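Local coordinates for putative oxidoreductase (Pseudomonas putida, PDB 3L6D), which probably binds NADP and works as an oxidoreductase of the 6-phosphogluconate dehydrogenase-like, reductive aminase-like kind, at residues Phe8-Ser13 with Leu63-Ala68; Glu57-Ala62 with Leu83-Val88; Gly197-Leu202 with Gln259-Pro264. All coordinates share one frame; numbering follows the deposited sequence.

Interaction 1. Residues Phe8-Ser13 with Leu63-Ala68; sequences FEFDVS and LSASPA
The side chains of Phe8 (chi1 -75°) and Ser13 both leave the backbone anti to their own carbonyl carbon, and Ser66 does the same with its hydroxyl (chi1 -53°), so that the Phe8 ring meets the chain leaving helix 59-65 and the Ser13 and Ser66 hydroxyls meet each other. The Phe8 ring lies against Pro67: CD of the proline stands over the ring face, 3.8 Å from the ring centroid, in a CH-pi contact, while Pro67 CB packs on Phe8 CE1 near the rim. At the ring edge, close to its plane, lie the carbonyl oxygens of Ser64 and Ala65, which suit the slightly positive aromatic C-H groups; Ala65 O is 3.4 Å from Phe8 CD2. Ala65 O also lies at the edge of the Phe10 ring and accepts from a water at 2.6 Å, which takes the N-H of Glu9. Deeper in, Ser66 OG donates to Ser13 OG over 2.8 Å, and Ser13 OG is also bonded to Ala62 O, so this buried hydroxyl ties the strand to the last turn of the helix. Ser13 N donates to Ala68 O at 3.0 Å, a nearly straight bond (160°) that arrives in the carbonyl plane, and Val12 CA adds a longer C-H...O contact to this oxygen. Nearby, Arg34 pairs with Asp11 and Arg95 binds Ser64 O. This is the start of the parallel pairing of strands 12-15 and 68-71, neighbours at the centre of a Rossmann-type sheet, with helix 59-65 leading into the second of them.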
ATOM      1  N   PHE B   8       0.442 -38.968 -23.465  1.00 28.91           N
ATOM      2  CA  PHE B   8      -0.431 -37.778 -23.396  1.00 26.44           C
ATOM      3  C   PHE B   8      -0.229 -36.956 -24.658  1.00 25.61           C
ATOM      4  O   PHE B   8       0.913 -36.682 -25.043  1.00 27.20           O
ATOM      5  CB  PHE B   8      -0.096 -36.926 -22.170  1.00 24.67           C
ATOM      6  CG  PHE B   8      -0.594 -37.509 -20.867  1.00 25.08           C
ATOM      7  CD1 PHE B   8       0.311 -38.037 -19.949  1.00 22.07           C
ATOM      8  CD2 PHE B   8      -1.968 -37.531 -20.568  1.00 22.43           C
ATOM      9  CE1 PHE B   8      -0.125 -38.551 -18.727  1.00 25.72           C
ATOM     10  CE2 PHE B   8      -2.425 -38.071 -19.367  1.00 24.12           C
ATOM     11  CZ  PHE B   8      -1.504 -38.570 -18.435  1.00 21.35           C
ATOM     12  N   GLU B   9      -1.340 -36.583 -25.293  1.00 23.75           N
ATOM     13  CA  GLU B   9      -1.319 -35.651 -26.412  1.00 23.69           C
ATOM     14  C   GLU B   9      -1.513 -34.223 -25.896  1.00 22.08           C
ATOM     15  O   GLU B   9      -1.453 -33.284 -26.665  1.00 21.15           O
ATOM     16  CB  GLU B   9      -2.419 -35.992 -27.454  1.00 24.93           C
ATOM     17  CG  GLU B   9      -2.248 -37.349 -28.176  1.00 42.60           C
ATOM     18  CD  GLU B   9      -0.847 -37.549 -28.751  1.00 27.94           C
ATOM     19  OE1 GLU B   9      -0.341 -36.646 -29.468  1.00 43.79           O
ATOM     20  OE2 GLU B   9      -0.224 -38.614 -28.480  1.00 43.72           O
ATOM     21  N   PHE B  10      -1.763 -34.064 -24.590  1.00 20.34           N
ATOM     22  CA  PHE B  10      -1.973 -32.735 -24.037  1.00 19.76           C
ATOM     23  C   PHE B  10      -1.161 -32.519 -22.771  1.00 19.81           C
ATOM     24  O   PHE B  10      -0.800 -33.494 -22.056  1.00 20.55           O
ATOM     25  CB  PHE B  10      -3.465 -32.481 -23.784  1.00 21.06           C
ATOM     26  CG  PHE B  10      -4.241 -32.473 -25.038  1.00 19.20           C
ATOM     27  CD1 PHE B  10      -4.333 -31.327 -25.809  1.00 20.39           C
ATOM     28  CD2 PHE B  10      -4.806 -33.665 -25.511  1.00 21.12           C
ATOM     29  CE1 PHE B  10      -5.049 -31.354 -27.010  1.00 19.47           C
ATOM     30  CE2 PHE B  10      -5.514 -33.699 -26.697  1.00 19.74           C
ATOM     31  CZ  PHE B  10      -5.619 -32.550 -27.457  1.00 22.43           C
ATOM     32  N   ASP B  11      -0.850 -31.253 -22.513  1.00 18.67           N
ATOM     33  CA  ASP B  11      -0.084 -30.885 -21.331  1.00 18.76           C
ATOM     34  C   ASP B  11      -0.969 -30.596 -20.123  1.00 19.10           C
ATOM     35  O   ASP B  11      -0.541 -30.746 -18.968  1.00 21.47           O
ATOM     36  CB  ASP B  11       0.728 -29.646 -21.676  1.00 19.68           C
ATOM     37  CG  ASP B  11       1.724 -29.922 -22.753  1.00 22.15           C
ATOM     38  OD1 ASP B  11       2.534 -30.845 -22.542  1.00 20.59           O
ATOM     39  OD2 ASP B  11       1.680 -29.249 -23.794  1.00 20.90           O
ATOM     40  N   VAL B  12      -2.189 -30.156 -20.387  1.00 17.57           N
ATOM     41  CA  VAL B  12      -3.082 -29.646 -19.330  1.00 15.56           C
ATOM     42  C   VAL B  12      -4.491 -29.562 -19.860  1.00 16.43           C
ATOM     43  O   VAL B  12      -4.715 -29.229 -21.026  1.00 16.60           O
ATOM     44  CB  VAL B  12      -2.624 -28.255 -18.797  1.00 15.40           C
ATOM     45  CG1 VAL B  12      -2.570 -27.198 -19.916  1.00 17.04           C
ATOM     46  CG2 VAL B  12      -3.516 -27.779 -17.595  1.00 16.92           C
ATOM     47  N   SER B  13      -5.469 -29.861 -19.006  1.00 16.56           N
ATOM     48  CA  SER B  13      -6.860 -29.703 -19.403  1.00 17.86           C
ATOM     49  C   SER B  13      -7.406 -28.621 -18.476  1.00 18.74           C
ATOM     50  O   SER B  13      -6.874 -28.425 -17.379  1.00 18.79           O
ATOM     51  CB  SER B  13      -7.663 -30.998 -19.178  1.00 17.48           C
ATOM     52  OG  SER B  13      -7.221 -32.024 -20.081  1.00 19.19           O
ATOM     53  N   LEU B  63     -10.169 -35.170 -18.261  1.00 21.23           N
ATOM     54  CA  LEU B  63      -9.309 -35.725 -17.211  1.00 21.58           C
ATOM     55  C   LEU B  63      -8.283 -36.689 -17.754  1.00 23.43           C
ATOM     56  O   LEU B  63      -7.105 -36.640 -17.341  1.00 23.17           O
ATOM     57  CB  LEU B  63     -10.135 -36.400 -16.096  1.00 21.45           C
ATOM     58  CG  LEU B  63     -10.944 -35.404 -15.270  1.00 19.69           C
ATOM     59  CD1 LEU B  63     -11.931 -36.174 -14.339  1.00 21.16           C
ATOM     60  CD2 LEU B  63      -9.986 -34.513 -14.452  1.00 20.11           C
ATOM     61  N   SER B  64      -8.712 -37.522 -18.716  1.00 23.21           N
ATOM     62  CA  SER B  64      -7.859 -38.551 -19.282  1.00 23.53           C
ATOM     63  C   SER B  64      -6.819 -37.942 -20.200  1.00 24.00           C
ATOM     64  O   SER B  64      -5.702 -38.463 -20.330  1.00 24.73           O
ATOM     65  CB  SER B  64      -8.703 -39.621 -20.029  1.00 23.62           C
ATOM     66  OG  SER B  64      -9.508 -40.347 -19.096  1.00 29.35           O
ATOM     67  N   ALA B  65      -7.173 -36.821 -20.821  1.00 24.13           N
ATOM     68  CA  ALA B  65      -6.351 -36.265 -21.925  1.00 23.56           C
ATOM     69  C   ALA B  65      -5.016 -35.690 -21.481  1.00 22.29           C
ATOM     70  O   ALA B  65      -4.103 -35.572 -22.304  1.00 21.59           O
ATOM     71  CB  ALA B  65      -7.124 -35.197 -22.694  1.00 24.21           C
ATOM     72  N   SER B  66      -4.910 -35.299 -20.209  1.00 20.98           N
ATOM     73  CA  SER B  66      -3.704 -34.568 -19.721  1.00 20.47           C
ATOM     74  C   SER B  66      -3.302 -35.093 -18.353  1.00 19.94           C
ATOM     75  O   SER B  66      -4.151 -35.564 -17.636  1.00 21.27           O
ATOM     76  CB  SER B  66      -4.055 -33.076 -19.574  1.00 19.42           C
ATOM     77  OG  SER B  66      -4.609 -32.560 -20.778  1.00 19.39           O
ATOM     78  N   PRO B  67      -2.053 -34.907 -17.936  1.00 20.09           N
ATOM     79  CA  PRO B  67      -1.655 -35.402 -16.603  1.00 19.73           C
ATOM     80  C   PRO B  67      -2.232 -34.524 -15.452  1.00 19.52           C
ATOM     81  O   PRO B  67      -2.346 -34.986 -14.324  1.00 18.54           O
ATOM     82  CB  PRO B  67      -0.111 -35.353 -16.666  1.00 19.01           C
ATOM     83  CG  PRO B  67       0.159 -34.219 -17.608  1.00 26.90           C
ATOM     84  CD  PRO B  67      -0.893 -34.355 -18.684  1.00 20.37           C
ATOM     85  N   ALA B  68      -2.623 -33.287 -15.774  1.00 19.20           N
ATOM     86  CA  ALA B  68      -3.226 -32.364 -14.793  1.00 18.74           C
ATOM     87  C   ALA B  68      -4.433 -31.681 -15.422  1.00 18.59           C
ATOM     88  O   ALA B  68      -4.407 -31.325 -16.605  1.00 17.92           O
ATOM     89  CB  ALA B  68      -2.234 -31.309 -14.356  1.00 19.04           C
TER
HETATM   90  O   HOH W   1      -3.973 -37.324 -24.204  1.00 22.18           O

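Interaction 2. Residues Glu57-Ala62 with Leu83-Val88; sequences ESVKAA and LGMPGV
The tightly packed part of the contact is buried and apolar, and is formed by Val59, in the first turn of helix 59-65, against the chain between helices 76-84 and 88-92. Its two methyls divide the work: CG1, anti to the backbone N (chi1 177°), rests on Val88 CG2 at 3.8 Å, whereas CG2 touches the selenium of Met85, a selenomethionine, at 3.5 Å, the two side chains crossing at about a right angle. Both valines are buried, and on the inner side Val59 continues onto Ile15 of strand 12-15. Met85 is poorly ordered, so its end is less firmly placed than the valine pair.

The outer side is looser and polar. Lys60 takes the crowded rotamer, CG between the backbone N and the carbonyl carbon (chi1 67°), which lays its methylenes along the turn; CD comes within 3.1 Å of Pro86 O, and CE is also near that oxygen. A water accepts from Lys60 N at 3.1 Å and gives a weak bond to Pro86 O, so the two backbones are bridged by solvent. Pro86 and Gly87 are exposed here. Gly87, at positive phi, lies close against Lys60 CD, where a beta carbon would have no room.

Two local structures shape the opposing surfaces. Ser58 N-caps helix 59-65, its OG accepting from Ala61 N at 3.1 Å, and Met85 to Val88 form a type II beta turn closed by a bond from Val88 N to Met85 O. The whole is an N-capped helix start packed on the turn that links two helices, on one flank of the Rossmann-type nucleotide-binding domain.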
ATOM      1  N   GLU B  57     -15.303 -34.204 -25.293  1.00 23.46           N
ATOM      2  CA  GLU B  57     -16.738 -34.523 -25.255  1.00 26.25           C
ATOM      3  C   GLU B  57     -17.319 -34.568 -23.823  1.00 26.03           C
ATOM      4  O   GLU B  57     -18.546 -34.438 -23.620  1.00 25.33           O
ATOM      5  CB  GLU B  57     -16.990 -35.834 -26.010  1.00 28.65           C
ATOM      6  CG  GLU B  57     -16.473 -37.109 -25.327  1.00 44.74           C
ATOM      7  CD  GLU B  57     -16.745 -38.368 -26.162  1.00 32.43           C
ATOM      8  OE1 GLU B  57     -17.449 -38.271 -27.187  1.00 45.12           O
ATOM      9  OE2 GLU B  57     -16.236 -39.457 -25.785  1.00 45.75           O
ATOM     10  N   SER B  58     -16.448 -34.725 -22.833  1.00 24.30           N
ATOM     11  CA  SER B  58     -16.930 -34.941 -21.464  1.00 25.50           C
ATOM     12  C   SER B  58     -15.856 -34.546 -20.467  1.00 24.72           C
ATOM     13  O   SER B  58     -14.675 -34.424 -20.848  1.00 21.65           O
ATOM     14  CB  SER B  58     -17.250 -36.420 -21.235  1.00 25.26           C
ATOM     15  OG  SER B  58     -16.111 -37.230 -21.408  1.00 24.79           O
ATOM     16  N   VAL B  59     -16.277 -34.392 -19.201  1.00 25.08           N
ATOM     17  CA  VAL B  59     -15.338 -34.282 -18.067  1.00 25.56           C
ATOM     18  C   VAL B  59     -14.327 -35.435 -18.052  1.00 25.74           C
ATOM     19  O   VAL B  59     -13.128 -35.198 -17.980  1.00 26.41           O
ATOM     20  CB  VAL B  59     -16.063 -34.182 -16.713  1.00 25.91           C
ATOM     21  CG1 VAL B  59     -15.051 -34.147 -15.540  1.00 24.91           C
ATOM     22  CG2 VAL B  59     -16.993 -32.947 -16.693  1.00 24.91           C
ATOM     23  N   LYS B  60     -14.790 -36.675 -18.177  1.00 25.30           N
ATOM     24  CA  LYS B  60     -13.879 -37.811 -18.095  1.00 26.54           C
ATOM     25  C   LYS B  60     -12.834 -37.803 -19.204  1.00 25.07           C
ATOM     26  O   LYS B  60     -11.678 -38.136 -18.952  1.00 24.52           O
ATOM     27  CB  LYS B  60     -14.609 -39.173 -17.981  1.00 29.26           C
ATOM     28  CG  LYS B  60     -15.421 -39.625 -19.195  1.00 33.34           C
ATOM     29  CD  LYS B  60     -16.203 -40.932 -18.903  1.00 32.51           C
ATOM     30  CE  LYS B  60     -17.505 -40.963 -19.720  1.00 33.91           C
ATOM     31  NZ  LYS B  60     -17.220 -41.488 -21.089  1.00 36.20           N
ATOM     32  N   ALA B  61     -13.228 -37.396 -20.412  1.00 22.84           N
ATOM     33  CA  ALA B  61     -12.264 -37.289 -21.506  1.00 22.86           C
ATOM     34  C   ALA B  61     -11.177 -36.218 -21.244  1.00 21.19           C
ATOM     35  O   ALA B  61     -10.008 -36.422 -21.553  1.00 22.28           O
ATOM     36  CB  ALA B  61     -12.991 -37.016 -22.851  1.00 23.19           C
ATOM     37  N   ALA B  62     -11.591 -35.089 -20.709  1.00 20.28           N
ATOM     38  CA  ALA B  62     -10.672 -33.991 -20.361  1.00 20.07           C
ATOM     39  C   ALA B  62      -9.667 -34.430 -19.264  1.00 21.07           C
ATOM     40  O   ALA B  62      -8.456 -34.141 -19.349  1.00 20.37           O
ATOM     41  CB  ALA B  62     -11.467 -32.793 -19.922  1.00 18.10           C
ATOM     42  N   LEU B  83     -17.467 -33.893 -10.501  1.00 37.66           N
ATOM     43  CA  LEU B  83     -16.812 -35.097  -9.977  1.00 38.15           C
ATOM     44  C   LEU B  83     -17.737 -36.327  -9.909  1.00 40.65           C
ATOM     45  O   LEU B  83     -17.262 -37.471  -9.860  1.00 39.59           O
ATOM     46  CB  LEU B  83     -16.212 -34.844  -8.580  1.00 36.95           C
ATOM     47  CG  LEU B  83     -14.821 -34.211  -8.347  1.00 34.96           C
ATOM     48  CD1 LEU B  83     -13.764 -34.577  -9.406  1.00 35.35           C
ATOM     49  CD2 LEU B  83     -14.973 -32.753  -8.275  1.00 35.95           C
ATOM     50  N   GLY B  84     -19.043 -36.085  -9.892  1.00 43.79           N
ATOM     51  CA  GLY B  84     -20.027 -37.169  -9.809  1.00 46.87           C
ATOM     52  C   GLY B  84     -20.436 -37.712 -11.165  1.00 49.88           C
ATOM     53  O   GLY B  84     -21.097 -38.745 -11.247  1.00 49.48           O
HETATM   54  N   MSE B  85     -20.029 -37.033 -12.234  1.00 53.00           N
HETATM   55  CA  MSE B  85     -20.456 -37.415 -13.591  1.00 56.40           C
HETATM   56  C   MSE B  85     -19.993 -38.823 -14.012  1.00 53.45           C
HETATM   57  O   MSE B  85     -19.100 -39.394 -13.373  1.00 53.26           O
HETATM   58  CB  MSE B  85     -20.033 -36.348 -14.604  1.00 62.59           C
HETATM   59  CG  MSE B  85     -20.976 -35.160 -14.624  1.00 72.17           C
HETATM   60 SE   MSE B  85     -20.292 -33.642 -15.649  1.00 73.28          SE
HETATM   61  CE  MSE B  85     -21.976 -33.255 -16.612  1.00 72.11           C
ATOM     62  N   PRO B  86     -20.612 -39.397 -15.074  1.00 50.66           N
ATOM     63  CA  PRO B  86     -20.327 -40.804 -15.460  1.00 47.88           C
ATOM     64  C   PRO B  86     -18.847 -41.091 -15.726  1.00 44.01           C
ATOM     65  O   PRO B  86     -18.244 -40.435 -16.589  1.00 44.53           O
ATOM     66  CB  PRO B  86     -21.155 -41.004 -16.745  1.00 48.36           C
ATOM     67  CG  PRO B  86     -21.606 -39.623 -17.161  1.00 49.23           C
ATOM     68  CD  PRO B  86     -21.667 -38.801 -15.920  1.00 49.74           C
ATOM     69  N   GLY B  87     -18.275 -42.035 -14.969  1.00 40.11           N
ATOM     70  CA  GLY B  87     -16.883 -42.506 -15.174  1.00 36.85           C
ATOM     71  C   GLY B  87     -15.783 -41.537 -14.751  1.00 33.77           C
ATOM     72  O   GLY B  87     -14.595 -41.730 -15.044  1.00 33.38           O
ATOM     73  N   VAL B  88     -16.176 -40.477 -14.074  1.00 31.12           N
ATOM     74  CA  VAL B  88     -15.216 -39.495 -13.625  1.00 30.25           C
ATOM     75  C   VAL B  88     -14.292 -40.081 -12.571  1.00 29.60           C
ATOM     76  O   VAL B  88     -13.083 -39.935 -12.683  1.00 28.49           O
ATOM     77  CB  VAL B  88     -15.917 -38.198 -13.155  1.00 30.09           C
ATOM     78  CG1 VAL B  88     -14.931 -37.265 -12.427  1.00 29.62           C
ATOM     79  CG2 VAL B  88     -16.492 -37.504 -14.373  1.00 30.52           C
TER
HETATM   80  O   HOH W   2     -17.768 -37.215 -17.710  1.00 31.85           O

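Interaction 3. Residues Gly197-Leu202 with Gln259-Pro264; sequences GDRFGL and QGVWTP
Two helix ends of the same build meet here: helices 169-199 and 242-259 each finish in a Schellman motif, with Gly201 and Gly260 both at positive phi, and the backbones are nearest, CA to CA, at Arg199 and Val261 (6.6 Å). In the first, Leu202 N returns to Gly197 O and Gly201 N to Asp198 O; Gly197 O also accepts from Phe200 N.

Gln259 carries much of the contact. Its CG is anti to the backbone N (chi1 -167°) and the chain then bends at chi2, which sets CG squarely over the centre of the Phe200 ring, 3.7 Å from the centroid, as a CH-pi contact. The amide follows the ring almost in parallel, the two planes 19° apart, and its NE2 reaches past the ring to donate to Arg199 O at 2.6 Å. That short bond leaves close to the amide plane of the glutamine but meets the carbonyl from above its plane, with a fairly straight N-H...O angle of 159°. Replacing Phe200 by an alanine would remove the ring that Gln259 CB and CG cover and would probably leave the amide less firmly held against Arg199 O.

Beside this pair, Arg199 and Val261 lie alongside each other and point opposite ways, Val261 CG1 lying 3.4 Å from Arg199 CB and nearly as close to its CD. Farther out the guanidinium passes Gly260 O, which sits above its face toward the rim.

The second subunit packs on the contact itself: its Phe293 lies on Arg199, its Ala174 on Phe200, and its Arg275 makes a cation-pi contact with Trp262. The arrangement is a pair of Schellman-terminated helix ends in the all-helical C-terminal domain, at the dimer interface.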
ATOM      1  N   GLY B 197     -10.510  13.743  -0.298  1.00 25.33           N
ATOM      2  CA  GLY B 197      -9.973  14.869  -1.083  1.00 27.15           C
ATOM      3  C   GLY B 197     -11.079  15.666  -1.770  1.00 29.00           C
ATOM      4  O   GLY B 197     -11.056  16.901  -1.788  1.00 29.16           O
ATOM      5  N   ASP B 198     -12.063  14.956  -2.328  1.00 29.93           N
ATOM      6  CA  ASP B 198     -13.217  15.592  -2.970  1.00 31.03           C
ATOM      7  C   ASP B 198     -13.939  16.578  -2.066  1.00 31.35           C
ATOM      8  O   ASP B 198     -14.313  17.693  -2.498  1.00 30.76           O
ATOM      9  CB  ASP B 198     -14.188  14.536  -3.480  1.00 32.22           C
ATOM     10  CG  ASP B 198     -15.461  15.134  -4.011  1.00 44.04           C
ATOM     11  OD1 ASP B 198     -15.469  15.506  -5.195  1.00 32.00           O
ATOM     12  OD2 ASP B 198     -16.436  15.253  -3.236  1.00 33.62           O
ATOM     13  N   ARG B 199     -14.140  16.185  -0.813  1.00 31.68           N
ATOM     14  CA  ARG B 199     -14.844  17.044   0.134  1.00 32.44           C
ATOM     15  C   ARG B 199     -14.034  18.302   0.468  1.00 30.47           C
ATOM     16  O   ARG B 199     -14.573  19.285   0.989  1.00 29.58           O
ATOM     17  CB  ARG B 199     -15.221  16.271   1.408  1.00 35.75           C
ATOM     18  CG  ARG B 199     -16.455  15.348   1.285  1.00 55.90           C
ATOM     19  CD  ARG B 199     -17.172  15.263   2.637  1.00 38.82           C
ATOM     20  NE  ARG B 199     -18.555  14.775   2.569  1.00 56.26           N
ATOM     21  CZ  ARG B 199     -18.934  13.517   2.796  1.00 39.99           C
ATOM     22  NH1 ARG B 199     -18.046  12.571   3.111  1.00 56.96           N
ATOM     23  NH2 ARG B 199     -20.218  13.193   2.712  1.00 56.57           N
ATOM     24  N   PHE B 200     -12.738  18.251   0.168  1.00 28.32           N
ATOM     25  CA  PHE B 200     -11.843  19.392   0.310  1.00 27.60           C
ATOM     26  C   PHE B 200     -11.821  20.269  -0.954  1.00 26.84           C
ATOM     27  O   PHE B 200     -11.172  21.297  -0.978  1.00 27.16           O
ATOM     28  CB  PHE B 200     -10.408  18.893   0.630  1.00 27.48           C
ATOM     29  CG  PHE B 200     -10.195  18.561   2.079  1.00 28.47           C
ATOM     30  CD1 PHE B 200     -10.254  17.238   2.531  1.00 28.88           C
ATOM     31  CD2 PHE B 200      -9.973  19.571   3.010  1.00 29.10           C
ATOM     32  CE1 PHE B 200     -10.080  16.927   3.884  1.00 29.20           C
ATOM     33  CE2 PHE B 200      -9.779  19.272   4.380  1.00 29.02           C
ATOM     34  CZ  PHE B 200      -9.829  17.954   4.811  1.00 29.59           C
ATOM     35  N   GLY B 201     -12.495  19.847  -2.007  1.00 26.83           N
ATOM     36  CA  GLY B 201     -12.484  20.559  -3.289  1.00 27.34           C
ATOM     37  C   GLY B 201     -11.324  20.126  -4.183  1.00 27.43           C
ATOM     38  O   GLY B 201     -10.990  20.813  -5.157  1.00 27.27           O
ATOM     39  N   LEU B 202     -10.715  18.981  -3.854  1.00 26.61           N
ATOM     40  CA  LEU B 202      -9.677  18.383  -4.690  1.00 26.72           C
ATOM     41  C   LEU B 202     -10.320  17.335  -5.604  1.00 28.23           C
ATOM     42  O   LEU B 202     -10.724  16.277  -5.138  1.00 29.27           O
ATOM     43  CB  LEU B 202      -8.565  17.744  -3.832  1.00 24.93           C
ATOM     44  CG  LEU B 202      -7.971  18.572  -2.678  1.00 26.82           C
ATOM     45  CD1 LEU B 202      -6.913  17.807  -1.966  1.00 23.82           C
ATOM     46  CD2 LEU B 202      -7.430  19.964  -3.143  1.00 23.94           C
ATOM     47  N   GLN B 259     -13.905  18.909   8.229  1.00 30.76           N
ATOM     48  CA  GLN B 259     -14.369  19.062   6.845  1.00 29.76           C
ATOM     49  C   GLN B 259     -15.677  18.311   6.617  1.00 29.92           C
ATOM     50  O   GLN B 259     -16.329  18.482   5.572  1.00 30.63           O
ATOM     51  CB  GLN B 259     -13.262  18.660   5.843  1.00 29.75           C
ATOM     52  CG  GLN B 259     -13.478  19.053   4.357  1.00 27.83           C
ATOM     53  CD  GLN B 259     -13.578  20.578   4.076  1.00 30.70           C
ATOM     54  OE1 GLN B 259     -13.149  21.398   4.880  1.00 28.20           O
ATOM     55  NE2 GLN B 259     -14.163  20.940   2.914  1.00 28.10           N
ATOM     56  N   GLY B 260     -16.077  17.480   7.584  1.00 29.27           N
ATOM     57  CA  GLY B 260     -17.335  16.728   7.470  1.00 29.46           C
ATOM     58  C   GLY B 260     -17.230  15.418   6.694  1.00 30.13           C
ATOM     59  O   GLY B 260     -18.251  14.813   6.317  1.00 29.48           O
ATOM     60  N   VAL B 261     -16.001  14.957   6.465  1.00 30.66           N
ATOM     61  CA  VAL B 261     -15.793  13.706   5.730  1.00 31.95           C
ATOM     62  C   VAL B 261     -16.011  12.473   6.614  1.00 31.78           C
ATOM     63  O   VAL B 261     -15.670  12.479   7.801  1.00 32.05           O
ATOM     64  CB  VAL B 261     -14.396  13.642   5.038  1.00 32.60           C
ATOM     65  CG1 VAL B 261     -14.081  14.942   4.345  1.00 47.69           C
ATOM     66  CG2 VAL B 261     -13.321  13.351   6.027  1.00 48.37           C
ATOM     67  N   TRP B 262     -16.576  11.429   6.012  1.00 31.83           N
ATOM     68  CA  TRP B 262     -16.766  10.127   6.646  1.00 31.27           C
ATOM     69  C   TRP B 262     -15.554   9.284   6.309  1.00 29.74           C
ATOM     70  O   TRP B 262     -15.297   8.970   5.141  1.00 28.88           O
ATOM     71  CB  TRP B 262     -18.012   9.446   6.088  1.00 32.81           C
ATOM     72  CG  TRP B 262     -18.352   8.088   6.676  1.00 33.66           C
ATOM     73  CD1 TRP B 262     -18.542   7.780   7.994  1.00 33.16           C
ATOM     74  CD2 TRP B 262     -18.581   6.868   5.940  1.00 33.70           C
ATOM     75  NE1 TRP B 262     -18.874   6.438   8.128  1.00 33.95           N
ATOM     76  CE2 TRP B 262     -18.901   5.859   6.885  1.00 33.50           C
ATOM     77  CE3 TRP B 262     -18.551   6.537   4.580  1.00 33.64           C
ATOM     78  CZ2 TRP B 262     -19.182   4.544   6.515  1.00 33.72           C
ATOM     79  CZ3 TRP B 262     -18.824   5.211   4.210  1.00 34.40           C
ATOM     80  CH2 TRP B 262     -19.135   4.238   5.180  1.00 34.23           C
ATOM     81  N   THR B 263     -14.793   8.937   7.337  1.00 29.32           N
ATOM     82  CA  THR B 263     -13.592   8.137   7.142  1.00 27.94           C
ATOM     83  C   THR B 263     -13.563   7.038   8.172  1.00 26.12           C
ATOM     84  O   THR B 263     -12.749   7.071   9.080  1.00 26.06           O
ATOM     85  CB  THR B 263     -12.318   8.977   7.293  1.00 28.10           C
ATOM     86  OG1 THR B 263     -12.288   9.529   8.614  1.00 29.43           O
ATOM     87  CG2 THR B 263     -12.275  10.091   6.267  1.00 29.63           C
ATOM     88  N   PRO B 264     -14.446   6.041   8.032  1.00 25.81           N
ATOM     89  CA  PRO B 264     -14.455   4.971   9.022  1.00 24.87           C
ATOM     90  C   PRO B 264     -13.164   4.165   9.072  1.00 24.20           C
ATOM     91  O   PRO B 264     -12.811   3.683  10.146  1.00 24.46           O
ATOM     92  CB  PRO B 264     -15.599   4.070   8.548  1.00 25.23           C
ATOM     93  CG  PRO B 264     -15.701   4.355   7.073  1.00 35.82           C
ATOM     94  CD  PRO B 264     -15.477   5.826   6.995  1.00 26.10           C
TER

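Interactions 1 and 2 are neighbours in the nucleotide-binding domain, their centres 13 Å apart, and both draw on helix 59-65: its start meets the turn Met85-Val88, its end meets the chain entering strand 12-15. They touch through Ser13 OG and Ala62 O, 2.6 Å apart in a probable hydrogen bond, and through Leu63 CD1 packed on Val88 CG1 at 3.7 Å. Strand 12-15 runs on into a glycine pattern, Gly16, Gly18 and Gly21, consistent with a dinucleotide-binding turn. Interaction 3 lies across the chain's centre in the helical C-terminal domain, its centre about 55 Å from that of interaction 1 and 56 Å from that of interaction 2.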